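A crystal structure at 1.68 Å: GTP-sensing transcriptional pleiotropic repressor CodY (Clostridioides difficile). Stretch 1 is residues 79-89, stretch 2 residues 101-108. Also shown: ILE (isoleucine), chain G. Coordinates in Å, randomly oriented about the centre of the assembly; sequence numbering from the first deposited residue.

Stretch 1, residues 79-89: DEYTQNVLKID
Stretch 2 101-108: LEIFPEEH

How do the two backbones meet? From D79 the chain runs as a helix through Y81 and N84, with phi/psi near -60/-45 from D79 to Q83, easing to -64/-26 at V85, bonded D79 O to Q83 N at 3.0 Å, E80 O to N84 N at 2.9 Å and Y81 O to V85 N at 3.0 Å; a type I turn spans V85 to I88. Stretch 2 begins as the tail of a weakly bonded helix, with I103 at -99/-41, extends at F104 (-125/87) and makes a type I turn from F104 to E107. The register sets CA of Y81 5.9 Å from CA of F104, and CA of N84 5.4 Å from CA of I103.

What does the F104-E107 turn rest on? The Y81 side chain (chi1 -77°, chi2 23°) starts sideways, but its end comes nearer, and its OH lies against one face of the turn. Y81 OH accepts from E106 N at 3.0 Å and donates to E107 OE2 at 2.7 Å, both partners lying at the ring edge. F104 (m, chi2 -67°) directs its edge at the Y81 face, with centroids 5.1 Å apart and planes at 64°; F104 CB sits 4.0 Å from the Y81 ring centroid. Y81 CE1 meets P105 CD at 3.7 Å.

Which bumps pack further along? V85 (m) brings CG1 within 3.6 Å of F104 CE1, while I88 CD1 touches I103 CD1 at 3.9 Å. To one side of these contacts, the CA-to-CB bond of N84 points toward stretch 2, its OD1 modelled 2.9 Å from I103 O.

How does the isoleucine ligand fit? Its CD1 lies over one face of F104, 3.9 Å from F104 CE1, and its CG1 is 4.0 Å from Y81 CE2. E107 (chi1 -67°, chi2 -55°) serves both neighbours: OE2 takes the Y81 hydroxyl, and OE1 accepts from ligand N at 2.9 Å.

What lies between the two acidic side chains? E80 OE1 and E106 OE2 are 4.4 Å apart; water 1 donates to both, at 2.6 Å from E80 OE1 and 3.0 Å from E106 OE2.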

# COMPACT_ATOMS: atom_id res chain seq x y z
N ASP A 79 -7.48 30.45 8.25
CA ASP A 79 -7.48 30.55 6.84
C ASP A 79 -6.45 31.58 6.31
O ASP A 79 -5.85 31.34 5.29
CB ASP A 79 -8.89 30.92 6.30
CG ASP A 79 -8.94 30.83 4.75
OD1 ASP A 79 -8.72 29.70 4.10
OD2 ASP A 79 -9.19 31.88 4.18
N GLU A 80 -6.31 32.72 6.97
CA GLU A 80 -5.35 33.76 6.54
C GLU A 80 -3.92 33.19 6.59
O GLU A 80 -3.15 33.41 5.61
CB GLU A 80 -5.48 34.97 7.41
CG GLU A 80 -4.46 36.08 7.19
CD GLU A 80 -4.99 37.47 7.34
OE1 GLU A 80 -5.57 37.72 8.40
OE2 GLU A 80 -4.75 38.35 6.45
N TYR A 81 -3.58 32.50 7.66
CA TYR A 81 -2.21 31.90 7.76
C TYR A 81 -2.03 30.81 6.73
O TYR A 81 -0.97 30.70 6.10
CB TYR A 81 -1.93 31.38 9.15
CG TYR A 81 -1.59 32.42 10.23
CD1 TYR A 81 -1.98 33.76 10.14
CD2 TYR A 81 -0.81 32.07 11.34
CE1 TYR A 81 -1.63 34.68 11.13
CE2 TYR A 81 -0.42 33.03 12.33
CZ TYR A 81 -0.84 34.31 12.21
OH TYR A 81 -0.46 35.28 13.12
N THR A 82 -3.06 29.97 6.52
CA THR A 82 -3.03 28.95 5.56
C THR A 82 -2.76 29.44 4.17
O THR A 82 -1.91 28.81 3.50
CB THR A 82 -4.39 28.17 5.64
OG1 THR A 82 -4.51 27.63 6.97
CG2 THR A 82 -4.42 27.07 4.59
N GLN A 83 -3.49 30.50 3.73
CA GLN A 83 -3.36 31.19 2.42
C GLN A 83 -1.97 31.84 2.27
O GLN A 83 -1.34 31.70 1.10
CB GLN A 83 -4.50 31.97 1.94
CG GLN A 83 -5.78 31.07 1.96
CD GLN A 83 -5.76 29.74 1.24
OE1 GLN A 83 -5.30 29.60 0.06
NE2 GLN A 83 -6.40 28.72 1.88
N ASN A 84 -1.58 32.45 3.34
CA ASN A 84 -0.35 33.24 3.26
C ASN A 84 0.88 32.37 3.14
O ASN A 84 1.78 32.76 2.36
CB ASN A 84 -0.23 34.21 4.39
CG ASN A 84 -1.22 35.38 4.29
OD1 ASN A 84 -1.34 36.14 5.30
ND2 ASN A 84 -1.90 35.56 3.14
N VAL A 85 0.96 31.23 3.82
CA VAL A 85 2.17 30.39 3.66
C VAL A 85 2.34 29.84 2.24
O VAL A 85 3.47 29.52 1.78
CB VAL A 85 2.36 29.35 4.76
CG1 VAL A 85 2.51 30.00 6.13
CG2 VAL A 85 1.25 28.26 4.73
N LEU A 86 1.23 29.68 1.47
CA LEU A 86 1.30 29.14 0.18
C LEU A 86 1.80 30.19 -0.86
O LEU A 86 2.09 29.85 -2.01
CB LEU A 86 -0.06 28.59 -0.24
CG LEU A 86 -0.52 27.43 0.66
CD1 LEU A 86 -2.01 27.11 0.28
CD2 LEU A 86 0.29 26.17 0.47
N LYS A 87 1.89 31.45 -0.44
CA LYS A 87 2.44 32.55 -1.28
C LYS A 87 3.97 32.49 -1.29
O LYS A 87 4.56 33.13 -2.16
CB LYS A 87 2.07 33.93 -0.72
CG LYS A 87 0.59 34.24 -0.71
CD LYS A 87 0.24 35.46 0.05
CE LYS A 87 -1.26 35.68 0.03
NZ LYS A 87 -1.66 37.01 0.46
N ILE A 88 4.55 31.70 -0.41
CA ILE A 88 6.03 31.50 -0.29
C ILE A 88 6.40 30.27 -1.12
O ILE A 88 6.00 29.17 -0.80
CB ILE A 88 6.42 31.32 1.21
CG1 ILE A 88 6.10 32.60 2.08
CG2 ILE A 88 7.89 30.90 1.43
CD1 ILE A 88 6.03 32.47 3.57
N ASP A 89 7.19 30.43 -2.20
CA ASP A 89 7.54 29.27 -3.06
C ASP A 89 8.94 28.69 -2.88
O ASP A 89 9.23 27.66 -3.42
CB ASP A 89 7.33 29.58 -4.55
CG ASP A 89 8.39 30.51 -5.14
OD1 ASP A 89 8.94 31.40 -4.45
OD2 ASP A 89 8.69 30.30 -6.33
N LEU A 101 4.49 40.28 9.90
CA LEU A 101 3.05 40.59 9.75
C LEU A 101 2.48 40.51 8.33
O LEU A 101 1.25 40.38 8.18
CB LEU A 101 2.72 41.95 10.37
CG LEU A 101 2.93 42.16 11.87
CD1 LEU A 101 2.66 43.61 12.21
CD2 LEU A 101 2.05 41.27 12.75
N GLU A 102 3.33 40.64 7.32
CA GLU A 102 2.91 40.50 5.94
C GLU A 102 2.38 39.06 5.71
O GLU A 102 1.40 38.87 4.99
CB GLU A 102 4.05 40.90 4.97
CG GLU A 102 4.40 42.40 5.03
CD GLU A 102 5.73 42.79 4.32
OE1 GLU A 102 6.24 42.02 3.46
OE2 GLU A 102 6.29 43.87 4.61
N ILE A 103 3.00 38.07 6.37
CA ILE A 103 2.61 36.66 6.28
C ILE A 103 1.72 36.18 7.44
O ILE A 103 0.74 35.39 7.21
CB ILE A 103 3.88 35.77 6.25
CG1 ILE A 103 4.69 36.13 4.98
CG2 ILE A 103 3.47 34.31 6.21
CD1 ILE A 103 6.16 36.03 5.20
N PHE A 104 2.02 36.60 8.65
CA PHE A 104 1.36 36.10 9.86
C PHE A 104 0.83 37.32 10.57
O PHE A 104 1.47 37.87 11.50
CB PHE A 104 2.32 35.30 10.74
CG PHE A 104 2.91 34.14 10.08
CD1 PHE A 104 2.16 33.02 9.70
CD2 PHE A 104 4.31 34.08 9.87
CE1 PHE A 104 2.73 31.93 9.13
CE2 PHE A 104 4.90 33.00 9.26
CZ PHE A 104 4.15 31.88 8.89
N PRO A 105 -0.43 37.75 10.20
CA PRO A 105 -0.82 39.07 10.69
C PRO A 105 -1.17 39.25 12.14
O PRO A 105 -1.34 40.40 12.56
CB PRO A 105 -2.02 39.43 9.82
CG PRO A 105 -1.75 38.81 8.57
CD PRO A 105 -1.07 37.51 8.89
N GLU A 106 -1.26 38.15 12.90
CA GLU A 106 -1.64 38.19 14.28
C GLU A 106 -0.47 38.08 15.22
O GLU A 106 -0.60 37.69 16.40
CB GLU A 106 -2.60 36.99 14.59
CG GLU A 106 -3.84 36.90 13.73
CD GLU A 106 -4.52 38.23 13.68
OE1 GLU A 106 -4.86 38.74 14.78
OE2 GLU A 106 -4.66 38.78 12.55
N GLU A 107 0.71 38.44 14.74
CA GLU A 107 1.84 38.20 15.58
C GLU A 107 2.30 39.39 16.40
O GLU A 107 3.51 39.38 16.87
CB GLU A 107 3.03 37.70 14.71
CG GLU A 107 2.79 36.35 14.11
CD GLU A 107 2.45 35.29 15.12
OE1 GLU A 107 3.33 35.06 15.98
OE2 GLU A 107 1.28 34.68 15.05
N HIS A 108 1.41 40.34 16.70
CA HIS A 108 1.83 41.65 17.25
C HIS A 108 2.65 41.68 18.59
O HIS A 108 3.50 42.63 18.79
CB HIS A 108 0.71 42.70 17.23
CG HIS A 108 1.09 43.94 16.48
ND1 HIS A 108 2.21 44.69 16.81
CD2 HIS A 108 0.56 44.52 15.37
CE1 HIS A 108 2.35 45.69 15.95
NE2 HIS A 108 1.35 45.62 15.07
N ILE G . 2.79 32.23 16.42
CA ILE G . 3.83 31.35 15.82
C ILE G . 4.91 31.07 16.83
O ILE G . 5.43 32.03 17.41
CB ILE G . 4.38 31.97 14.56
CG1 ILE G . 3.27 32.04 13.50
CG2 ILE G . 5.45 31.12 13.97
CD1 ILE G . 2.95 30.73 12.81
OXT ILE G . 5.16 29.92 17.09
O HOH W 1 -4.78 36.55 10.59
O HOH W 2 0.68 37.43 2.86